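Local coordinates for CRISPR protein (Archaeoglobus fulgidus, PDB 4MJK) that probably serves as a Cas5-type subunit of an archaeal type I-A CRISPR Cascade complex, helping to assemble it around the guide RNA, at residues 10-18 with 28-36; 185-196 with 239-250. All coordinates share one frame; numbering follows the deposited sequence.

Contact 1 (10-18 with 28-36); sequences FVWGFQARI and FYYPPPTTF
P31 lies over one face of the F14 ring at the centre of this buried contact, part of the RAMP-type Cas5 fold. Here the short strand 13-15 packs against the proline-rich lead-in to helix 33-46. P31 CG sits over the middle of the F14 ring, 3.8 Å from its centroid and 11° off the ring normal, a CH-pi contact. The F14 tip also presses on the backbone: CZ lies 3.2 Å from Y30 C, which is tight. With chi1 at 68° the F14 ring stands between its own backbone N and carbonyl carbon, which brings its face under P31 CG while CZ reaches the Y30 carbonyl carbon. An alanine here would take away the ring under P31 and is likely to open a gap between the strand and the Y30-P31 backbone. F10 adds a looser touch on P31 through its CZ.

Farther along, A16 CB packs on P32 CD at 3.7 Å. The F28 ring turns its edge to the backbone of A16, with A16 O near the ring plane and 3.6 Å from CE2. I18 CD1 reaches P32 CG at 3.8 Å and T35 OG1 at 3.7 Å. No hydrogen bond joins the two segments; what passes directly between them is van der Waals packing. Polar anchors come from outside: F28 O is bonded to the hydroxyl of T116, and the carboxylate of E199 takes the backbone N-H groups of Y29 and Y30. P32 is the N-cap residue of helix 33-46, and its O accepts from F36 N at 3.1 Å.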
loop_
_atom_site.group_PDB
_atom_site.type_symbol
_atom_site.label_atom_id
_atom_site.label_comp_id
_atom_site.label_asym_id
_atom_site.label_seq_id
_atom_site.Cartn_x
_atom_site.Cartn_y
_atom_site.Cartn_z
ATOM N N PHE A 10 -6.584 -7.986 2.011
ATOM C CA PHE A 10 -5.688 -7.309 1.068
ATOM C C PHE A 10 -4.330 -7.162 1.730
ATOM O O PHE A 10 -4.255 -6.941 2.935
ATOM C CB PHE A 10 -6.226 -5.902 0.686
ATOM C CG PHE A 10 -7.414 -5.933 -0.253
ATOM C CD1 PHE A 10 -8.648 -6.393 0.184
ATOM C CD2 PHE A 10 -7.287 -5.519 -1.577
ATOM C CE1 PHE A 10 -9.732 -6.431 -0.677
ATOM C CE2 PHE A 10 -8.364 -5.564 -2.446
ATOM C CZ PHE A 10 -9.596 -6.020 -1.993
ATOM N N VAL A 11 -3.264 -7.290 0.953
ATOM C CA VAL A 11 -1.925 -6.980 1.445
ATOM C C VAL A 11 -1.806 -5.494 1.794
ATOM O O VAL A 11 -1.324 -5.157 2.880
ATOM C CB VAL A 11 -0.833 -7.388 0.414
ATOM C CG1 VAL A 11 0.581 -6.954 0.870
ATOM C CG2 VAL A 11 -0.883 -8.904 0.163
ATOM N N TRP A 12 -2.241 -4.604 0.890
ATOM C CA TRP A 12 -2.037 -3.149 1.093
ATOM C C TRP A 12 -3.148 -2.250 0.551
ATOM O O TRP A 12 -3.277 -1.104 0.980
ATOM C CB TRP A 12 -0.723 -2.695 0.428
ATOM C CG TRP A 12 -0.743 -2.882 -1.066
ATOM C CD1 TRP A 12 -0.348 -3.994 -1.766
ATOM C CD2 TRP A 12 -1.230 -1.951 -2.042
ATOM N NE1 TRP A 12 -0.538 -3.793 -3.114
ATOM C CE2 TRP A 12 -1.080 -2.550 -3.307
ATOM C CE3 TRP A 12 -1.760 -0.658 -1.968
ATOM C CZ2 TRP A 12 -1.460 -1.905 -4.496
ATOM C CZ3 TRP A 12 -2.132 -0.020 -3.149
ATOM C CH2 TRP A 12 -1.980 -0.646 -4.391
ATOM N N GLY A 13 -3.929 -2.747 -0.407
ATOM C CA GLY A 13 -4.837 -1.885 -1.155
ATOM C C GLY A 13 -4.954 -2.371 -2.584
ATOM O O GLY A 13 -4.726 -3.545 -2.842
ATOM N N PHE A 14 -5.276 -1.475 -3.516
ATOM C CA PHE A 14 -5.495 -1.890 -4.892
ATOM C C PHE A 14 -5.289 -0.741 -5.861
ATOM O O PHE A 14 -5.273 0.435 -5.471
ATOM C CB PHE A 14 -6.922 -2.413 -5.057
ATOM C CG PHE A 14 -7.963 -1.344 -4.903
ATOM C CD1 PHE A 14 -8.451 -0.669 -6.014
ATOM C CD2 PHE A 14 -8.413 -0.977 -3.647
ATOM C CE1 PHE A 14 -9.396 0.332 -5.874
ATOM C CE2 PHE A 14 -9.362 0.026 -3.501
ATOM C CZ PHE A 14 -9.850 0.680 -4.618
ATOM N N GLN A 15 -5.128 -1.093 -7.133
ATOM C CA GLN A 15 -5.206 -0.110 -8.186
ATOM C C GLN A 15 -6.136 -0.599 -9.289
ATOM O O GLN A 15 -5.990 -1.732 -9.783
ATOM C CB GLN A 15 -3.816 0.197 -8.753
ATOM C CG GLN A 15 -3.884 1.181 -9.913
ATOM C CD GLN A 15 -2.525 1.726 -10.304
ATOM O OE1 GLN A 15 -1.500 1.077 -10.099
ATOM N NE2 GLN A 15 -2.514 2.928 -10.858
ATOM N N ALA A 16 -7.102 0.244 -9.660
ATOM C CA ALA A 16 -7.981 -0.062 -10.785
ATOM C C ALA A 16 -7.905 1.085 -11.793
ATOM O O ALA A 16 -8.512 2.151 -11.604
ATOM C CB ALA A 16 -9.411 -0.267 -10.314
ATOM N N ARG A 17 -7.155 0.870 -12.866
ATOM C CA ARG A 17 -6.878 1.962 -13.790
ATOM C C ARG A 17 -8.071 2.380 -14.666
ATOM O O ARG A 17 -7.998 3.380 -15.382
ATOM C CB ARG A 17 -5.587 1.681 -14.580
ATOM C CG ARG A 17 -4.355 1.734 -13.670
ATOM C CD ARG A 17 -3.083 1.352 -14.387
ATOM N NE ARG A 17 -2.934 -0.092 -14.430
ATOM C CZ ARG A 17 -1.854 -0.742 -14.015
ATOM N NH1 ARG A 17 -0.812 -0.059 -13.552
ATOM N NH2 ARG A 17 -1.808 -2.073 -14.080
ATOM N N ILE A 18 -9.186 1.654 -14.568
ATOM C CA ILE A 18 -10.422 2.128 -15.206
ATOM C C ILE A 18 -10.913 3.454 -14.607
ATOM O O ILE A 18 -11.845 4.062 -15.120
ATOM C CB ILE A 18 -11.574 1.079 -15.219
ATOM C CG1 ILE A 18 -11.907 0.576 -13.798
ATOM C CG2 ILE A 18 -11.221 -0.081 -16.153
ATOM C CD1 ILE A 18 -13.125 -0.390 -13.754
ATOM N N PHE A 28 -11.074 5.929 -6.706
ATOM C CA PHE A 28 -11.987 4.927 -6.156
ATOM C C PHE A 28 -11.717 4.688 -4.682
ATOM O O PHE A 28 -10.594 4.376 -4.301
ATOM C CB PHE A 28 -11.819 3.584 -6.868
ATOM C CG PHE A 28 -12.275 3.571 -8.297
ATOM C CD1 PHE A 28 -13.548 3.993 -8.644
ATOM C CD2 PHE A 28 -11.424 3.113 -9.302
ATOM C CE1 PHE A 28 -13.967 3.976 -9.971
ATOM C CE2 PHE A 28 -11.831 3.092 -10.625
ATOM C CZ PHE A 28 -13.102 3.522 -10.961
ATOM N N TYR A 29 -12.745 4.797 -3.854
ATOM C CA TYR A 29 -12.622 4.313 -2.478
ATOM C C TYR A 29 -12.499 2.777 -2.478
ATOM O O TYR A 29 -11.735 2.202 -1.686
ATOM C CB TYR A 29 -13.824 4.751 -1.636
ATOM C CG TYR A 29 -13.874 6.229 -1.312
ATOM C CD1 TYR A 29 -13.105 6.763 -0.281
ATOM C CD2 TYR A 29 -14.714 7.089 -2.016
ATOM C CE1 TYR A 29 -13.161 8.121 0.032
ATOM C CE2 TYR A 29 -14.783 8.451 -1.704
ATOM C CZ TYR A 29 -14.001 8.954 -0.684
ATOM O OH TYR A 29 -14.052 10.290 -0.364
ATOM N N TYR A 30 -13.234 2.109 -3.374
ATOM C CA TYR A 30 -13.235 0.640 -3.400
ATOM C C TYR A 30 -12.992 0.049 -4.777
ATOM O O TYR A 30 -13.239 0.694 -5.783
ATOM C CB TYR A 30 -14.575 0.092 -2.897
ATOM C CG TYR A 30 -14.817 0.344 -1.443
ATOM C CD1 TYR A 30 -14.157 -0.409 -0.477
ATOM C CD2 TYR A 30 -15.705 1.338 -1.025
ATOM C CE1 TYR A 30 -14.366 -0.178 0.868
ATOM C CE2 TYR A 30 -15.922 1.572 0.317
ATOM C CZ TYR A 30 -15.247 0.800 1.265
ATOM O OH TYR A 30 -15.442 1.014 2.620
ATOM N N PRO A 31 -12.546 -1.216 -4.832
ATOM C CA PRO A 31 -12.429 -1.857 -6.145
ATOM C C PRO A 31 -13.787 -1.870 -6.839
ATOM O O PRO A 31 -14.777 -2.267 -6.222
ATOM C CB PRO A 31 -12.023 -3.297 -5.797
ATOM C CG PRO A 31 -11.356 -3.184 -4.472
ATOM C CD PRO A 31 -12.158 -2.125 -3.740
ATOM N N PRO A 32 -13.839 -1.426 -8.100
ATOM C CA PRO A 32 -15.111 -1.460 -8.837
ATOM C C PRO A 32 -15.685 -2.871 -8.945
ATOM O O PRO A 32 -14.935 -3.850 -8.947
ATOM C CB PRO A 32 -14.728 -0.928 -10.223
ATOM C CG PRO A 32 -13.515 -0.041 -9.949
ATOM C CD PRO A 32 -12.757 -0.774 -8.869
ATOM N N PRO A 33 -17.018 -2.981 -9.015
ATOM C CA PRO A 33 -17.632 -4.310 -9.122
ATOM C C PRO A 33 -17.250 -5.059 -10.411
ATOM O O PRO A 33 -17.166 -6.281 -10.371
ATOM C CB PRO A 33 -19.148 -4.020 -9.052
ATOM C CG PRO A 33 -19.293 -2.577 -9.385
ATOM C CD PRO A 33 -18.020 -1.910 -8.892
ATOM N N THR A 34 -17.006 -4.367 -11.522
ATOM C CA THR A 34 -16.538 -5.105 -12.700
ATOM C C THR A 34 -15.114 -5.617 -12.489
ATOM O O THR A 34 -14.709 -6.612 -13.098
ATOM C CB THR A 34 -16.606 -4.308 -14.006
ATOM O OG1 THR A 34 -15.950 -3.043 -13.847
ATOM C CG2 THR A 34 -18.068 -4.072 -14.409
ATOM N N THR A 35 -14.361 -4.934 -11.625
ATOM C CA THR A 35 -13.005 -5.374 -11.300
ATOM C C THR A 35 -13.041 -6.668 -10.483
ATOM O O THR A 35 -12.284 -7.609 -10.751
ATOM C CB THR A 35 -12.202 -4.263 -10.585
ATOM O OG1 THR A 35 -12.099 -3.125 -11.460
ATOM C CG2 THR A 35 -10.794 -4.734 -10.232
ATOM N N PHE A 36 -13.935 -6.718 -9.499
ATOM C CA PHE A 36 -14.142 -7.925 -8.718
ATOM C C PHE A 36 -14.634 -9.055 -9.611
ATOM O O PHE A 36 -14.156 -10.187 -9.507
ATOM C CB PHE A 36 -15.163 -7.696 -7.601
ATOM C CG PHE A 36 -15.338 -8.885 -6.715
ATOM C CD1 PHE A 36 -14.535 -9.051 -5.590
ATOM C CD2 PHE A 36 -16.260 -9.869 -7.027
ATOM C CE1 PHE A 36 -14.674 -10.158 -4.780
ATOM C CE2 PHE A 36 -16.403 -10.980 -6.215
ATOM C CZ PHE A 36 -15.609 -11.131 -5.097
#

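Contact 2 (185-196 with 239-250)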
loop_
_atom_site.group_PDB
_atom_site.type_symbol
_atom_site.label_atom_id
_atom_site.label_comp_id
_atom_site.label_asym_id
_atom_site.label_seq_id
_atom_site.Cartn_x
_atom_site.Cartn_y
_atom_site.Cartn_z
ATOM N N GLY A 185 -35.830 4.167 -7.870
ATOM C CA GLY A 185 -36.386 2.938 -7.332
ATOM C C GLY A 185 -35.702 2.578 -6.029
ATOM O O GLY A 185 -36.209 1.781 -5.230
ATOM N N VAL A 186 -34.536 3.176 -5.811
ATOM C CA VAL A 186 -33.801 2.965 -4.580
ATOM C C VAL A 186 -33.684 4.302 -3.882
ATOM O O VAL A 186 -33.170 5.252 -4.464
ATOM C CB VAL A 186 -32.394 2.389 -4.855
ATOM C CG1 VAL A 186 -31.601 2.268 -3.552
ATOM C CG2 VAL A 186 -32.498 1.038 -5.549
ATOM N N GLU A 187 -34.184 4.395 -2.653
ATOM C CA GLU A 187 -34.123 5.655 -1.921
ATOM C C GLU A 187 -33.520 5.496 -0.532
ATOM O O GLU A 187 -34.049 4.755 0.299
ATOM C CB GLU A 187 -35.521 6.261 -1.789
ATOM C CG GLU A 187 -35.529 7.577 -1.051
ATOM C CD GLU A 187 -36.912 8.229 -1.013
ATOM O OE1 GLU A 187 -37.336 8.840 -2.021
ATOM O OE2 GLU A 187 -37.574 8.136 0.034
ATOM N N LEU A 188 -32.425 6.206 -0.285
ATOM C CA LEU A 188 -31.817 6.227 1.041
ATOM C C LEU A 188 -32.656 7.103 1.975
ATOM O O LEU A 188 -32.532 8.321 1.958
ATOM C CB LEU A 188 -30.372 6.746 0.955
ATOM C CG LEU A 188 -29.389 6.181 1.989
ATOM C CD1 LEU A 188 -27.942 6.605 1.668
ATOM C CD2 LEU A 188 -29.800 6.585 3.420
ATOM N N ARG A 189 -33.499 6.472 2.792
ATOM C CA ARG A 189 -34.435 7.181 3.679
ATOM C C ARG A 189 -33.774 7.863 4.887
ATOM O O ARG A 189 -34.154 8.978 5.290
ATOM C CB ARG A 189 -35.520 6.218 4.168
ATOM C CG ARG A 189 -36.339 5.608 3.043
ATOM C CD ARG A 189 -37.254 6.669 2.413
ATOM N NE ARG A 189 -38.174 7.205 3.405
ATOM C CZ ARG A 189 -38.818 8.365 3.312
ATOM N NH1 ARG A 189 -38.670 9.155 2.252
ATOM N NH2 ARG A 189 -39.624 8.733 4.297
ATOM N N GLY A 190 -32.793 7.186 5.468
ATOM C CA GLY A 190 -32.049 7.724 6.588
ATOM C C GLY A 190 -30.741 6.985 6.832
ATOM O O GLY A 190 -30.662 5.758 6.727
ATOM N N ILE A 191 -29.700 7.736 7.150
ATOM C CA ILE A 191 -28.429 7.133 7.536
ATOM C C ILE A 191 -28.465 6.856 9.030
ATOM O O ILE A 191 -28.675 7.777 9.831
ATOM C CB ILE A 191 -27.264 8.069 7.218
ATOM C CG1 ILE A 191 -27.134 8.219 5.696
ATOM C CG2 ILE A 191 -25.947 7.568 7.887
ATOM C CD1 ILE A 191 -26.112 9.224 5.253
ATOM N N LEU A 192 -28.290 5.594 9.409
ATOM C CA LEU A 192 -28.280 5.219 10.833
ATOM C C LEU A 192 -26.897 5.373 11.472
ATOM O O LEU A 192 -26.780 5.808 12.616
ATOM C CB LEU A 192 -28.773 3.789 11.017
ATOM C CG LEU A 192 -30.196 3.529 10.520
ATOM C CD1 LEU A 192 -30.490 2.024 10.474
ATOM C CD2 LEU A 192 -31.194 4.257 11.415
ATOM N N SER A 193 -25.853 4.991 10.741
ATOM C CA SER A 193 -24.484 5.236 11.196
ATOM C C SER A 193 -23.610 5.696 10.038
ATOM O O SER A 193 -23.729 5.216 8.898
ATOM C CB SER A 193 -23.891 4.023 11.900
ATOM O OG SER A 193 -24.092 2.865 11.127
ATOM N N GLN A 194 -22.740 6.646 10.350
ATOM C CA GLN A 194 -22.158 7.513 9.341
ATOM C C GLN A 194 -21.043 7.026 8.466
ATOM O O GLN A 194 -20.309 6.071 8.762
ATOM C CB GLN A 194 -21.731 8.857 9.930
ATOM C CG GLN A 194 -22.842 9.890 9.894
ATOM C CD GLN A 194 -23.238 10.266 8.479
ATOM O OE1 GLN A 194 -22.634 9.807 7.501
ATOM N NE2 GLN A 194 -24.251 11.116 8.361
ATOM N N ARG A 195 -20.947 7.808 7.395
ATOM C CA ARG A 195 -20.078 7.655 6.266
ATOM C C ARG A 195 -20.663 6.746 5.196
ATOM O O ARG A 195 -20.424 5.541 5.153
ATOM C CB ARG A 195 -18.645 7.359 6.672
ATOM C CG ARG A 195 -17.946 8.616 7.180
ATOM C CD ARG A 195 -17.812 9.641 6.064
ATOM N NE ARG A 195 -16.426 9.717 5.610
ATOM C CZ ARG A 195 -16.034 10.184 4.429
ATOM N NH1 ARG A 195 -16.922 10.624 3.550
ATOM N NH2 ARG A 195 -14.745 10.207 4.126
ATOM N N TRP A 196 -21.460 7.384 4.349
ATOM C CA TRP A 196 -21.914 6.817 3.100
ATOM C C TRP A 196 -21.534 7.773 1.966
ATOM O O TRP A 196 -22.124 8.850 1.807
ATOM C CB TRP A 196 -23.418 6.593 3.135
ATOM C CG TRP A 196 -23.774 5.446 4.025
ATOM C CD1 TRP A 196 -23.992 5.487 5.386
ATOM C CD2 TRP A 196 -23.897 4.076 3.638
ATOM N NE1 TRP A 196 -24.281 4.226 5.849
ATOM C CE2 TRP A 196 -24.221 3.341 4.799
ATOM C CE3 TRP A 196 -23.784 3.396 2.414
ATOM C CZ2 TRP A 196 -24.430 1.963 4.773
ATOM C CZ3 TRP A 196 -23.996 2.037 2.390
ATOM C CH2 TRP A 196 -24.315 1.329 3.564
ATOM N N THR A 239 -20.006 -0.060 12.216
ATOM C CA THR A 239 -20.269 -0.392 10.822
ATOM C C THR A 239 -21.322 0.565 10.228
ATOM O O THR A 239 -22.421 0.706 10.766
ATOM C CB THR A 239 -20.731 -1.853 10.699
ATOM O OG1 THR A 239 -21.343 -2.066 9.422
ATOM C CG2 THR A 239 -21.743 -2.175 11.779
ATOM N N PRO A 240 -20.976 1.261 9.137
ATOM C CA PRO A 240 -21.980 2.155 8.545
ATOM C C PRO A 240 -23.266 1.403 8.209
ATOM O O PRO A 240 -23.228 0.273 7.726
ATOM C CB PRO A 240 -21.287 2.653 7.275
ATOM C CG PRO A 240 -19.822 2.648 7.658
ATOM C CD PRO A 240 -19.666 1.388 8.468
ATOM N N GLU A 241 -24.403 2.033 8.478
ATOM C CA GLU A 241 -25.685 1.390 8.246
ATOM C C GLU A 241 -26.702 2.430 7.787
ATOM O O GLU A 241 -26.674 3.571 8.241
ATOM C CB GLU A 241 -26.175 0.728 9.541
ATOM C CG GLU A 241 -27.385 -0.162 9.369
ATOM C CD GLU A 241 -27.748 -0.892 10.656
ATOM O OE1 GLU A 241 -27.059 -0.685 11.681
ATOM O OE2 GLU A 241 -28.719 -1.676 10.641
ATOM N N CYS A 242 -27.589 2.041 6.879
ATOM C CA CYS A 242 -28.682 2.930 6.508
ATOM C C CYS A 242 -29.999 2.209 6.253
ATOM O O CYS A 242 -30.040 0.994 6.007
ATOM C CB CYS A 242 -28.303 3.786 5.311
ATOM S SG CYS A 242 -28.022 2.805 3.881
ATOM N N LEU A 243 -31.075 2.985 6.322
ATOM C CA LEU A 243 -32.405 2.518 5.965
ATOM C C LEU A 243 -32.690 2.888 4.518
ATOM O O LEU A 243 -32.528 4.041 4.110
ATOM C CB LEU A 243 -33.446 3.160 6.876
ATOM C CG LEU A 243 -33.326 2.783 8.352
ATOM C CD1 LEU A 243 -34.186 3.715 9.214
ATOM C CD2 LEU A 243 -33.723 1.320 8.555
ATOM N N VAL A 244 -33.094 1.908 3.731
ATOM C CA VAL A 244 -33.276 2.147 2.307
ATOM C C VAL A 244 -34.624 1.614 1.863
ATOM O O VAL A 244 -35.019 0.506 2.251
ATOM C CB VAL A 244 -32.163 1.472 1.483
ATOM C CG1 VAL A 244 -32.348 1.766 0.016
ATOM C CG2 VAL A 244 -30.787 1.969 1.943
ATOM N N GLU A 245 -35.331 2.409 1.068
ATOM C CA GLU A 245 -36.591 1.976 0.480
ATOM C C GLU A 245 -36.313 1.448 -0.922
ATOM O O GLU A 245 -35.678 2.125 -1.736
ATOM C CB GLU A 245 -37.571 3.147 0.409
ATOM C CG GLU A 245 -39.016 2.779 0.629
ATOM C CD GLU A 245 -39.836 3.991 1.095
ATOM O OE1 GLU A 245 -39.821 5.022 0.377
ATOM O OE2 GLU A 245 -40.458 3.927 2.184
ATOM N N VAL A 246 -36.795 0.246 -1.211
ATOM C CA VAL A 246 -36.447 -0.410 -2.470
ATOM C C VAL A 246 -37.690 -0.851 -3.244
ATOM O O VAL A 246 -38.531 -1.581 -2.719
ATOM C CB VAL A 246 -35.523 -1.628 -2.209
ATOM C CG1 VAL A 246 -35.106 -2.282 -3.512
ATOM C CG2 VAL A 246 -34.284 -1.181 -1.419
ATOM N N GLY A 247 -37.801 -0.400 -4.489
ATOM C CA GLY A 247 -38.907 -0.795 -5.348
ATOM C C GLY A 247 -38.526 -0.619 -6.808
ATOM O O GLY A 247 -37.359 -0.444 -7.122
ATOM N N GLY A 248 -39.507 -0.653 -7.704
ATOM C CA GLY A 248 -39.234 -0.497 -9.122
ATOM C C GLY A 248 -38.473 -1.684 -9.663
ATOM O O GLY A 248 -38.858 -2.816 -9.415
ATOM N N ASP A 249 -37.392 -1.430 -10.396
ATOM C CA ASP A 249 -36.552 -2.513 -10.938
ATOM C C ASP A 249 -35.620 -3.182 -9.903
ATOM O O ASP A 249 -34.826 -4.061 -10.255
ATOM C CB ASP A 249 -35.695 -1.997 -12.104
ATOM C CG ASP A 249 -36.522 -1.307 -13.181
ATOM O OD1 ASP A 249 -37.611 -1.824 -13.520
ATOM O OD2 ASP A 249 -36.088 -0.243 -13.684
ATOM N N PHE A 250 -35.705 -2.763 -8.641
ATOM C CA PHE A 250 -34.738 -3.199 -7.641
ATOM C C PHE A 250 -35.387 -4.001 -6.540
ATOM O O PHE A 250 -36.567 -3.812 -6.246
ATOM C CB PHE A 250 -34.018 -1.998 -7.031
ATOM C CG PHE A 250 -33.188 -1.239 -8.013
ATOM C CD1 PHE A 250 -33.749 -0.207 -8.760
ATOM C CD2 PHE A 250 -31.854 -1.569 -8.214
ATOM C CE1 PHE A 250 -32.991 0.492 -9.679
ATOM C CE2 PHE A 250 -31.086 -0.881 -9.132
ATOM C CZ PHE A 250 -31.651 0.155 -9.868
#
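The C242 first torsion (chi1 64°) sets SG between its backbone N and carbonyl carbon, and that of W196 (chi1 -72°) swings the indole beneath it. SG then lies over one face of the six-membered ring, 3.9 Å from its centroid, a sulfur-aromatic contact. C242 lies in strand 241-246, which pairs antiparallel with 186-193 across two classic beta bulges; W196 follows a corner in the chain and starts strand 196-202. In the first bulge, R189 and G190 both face L243; R189 N bonds to L243 O, and the bond from G190 N is weak. In the second, L192 and S193 both give their N-H to E241 O. On the face of V186, L188 and C242, V186 CG2 rests on the F250 ring, 3.7 Å from its centroid, and L188 CD2 packs on C242 CB. F180 adds to this side. L192, at the second bulge, brings CD1 to 3.6 Å from L243 CG. Toward E187 and E245, the R189 guanidinium lies almost parallel to the E245 carboxylate (7°), but no N-H points at it; only a general charge attraction is likely. Strand 174-176 borders 241-246 on its far edge. At the P240 end, S193 OG donates to T239 O at 2.8 Å.

Overall arrangement
From the N terminus, strand 2-10 of the six-stranded sheet leads into strand 13-15. Contact 1 then closes a short loop, with nine residues between its segments, and ties that strand to the start of helix 33-46. Contact 2 comes much later and closes a longer excursion of 42 residues, which includes most of strand 196-202 and all of 225-231. The two are in series along the chain, so neither nests in nor crosses the other. They lie on opposite sides of the chain's centre, their own centres 23 Å apart. Contact 2 joins two strands of a three-stranded sheet, and its second segment runs on into strand 250-255 of the six-stranded sheet.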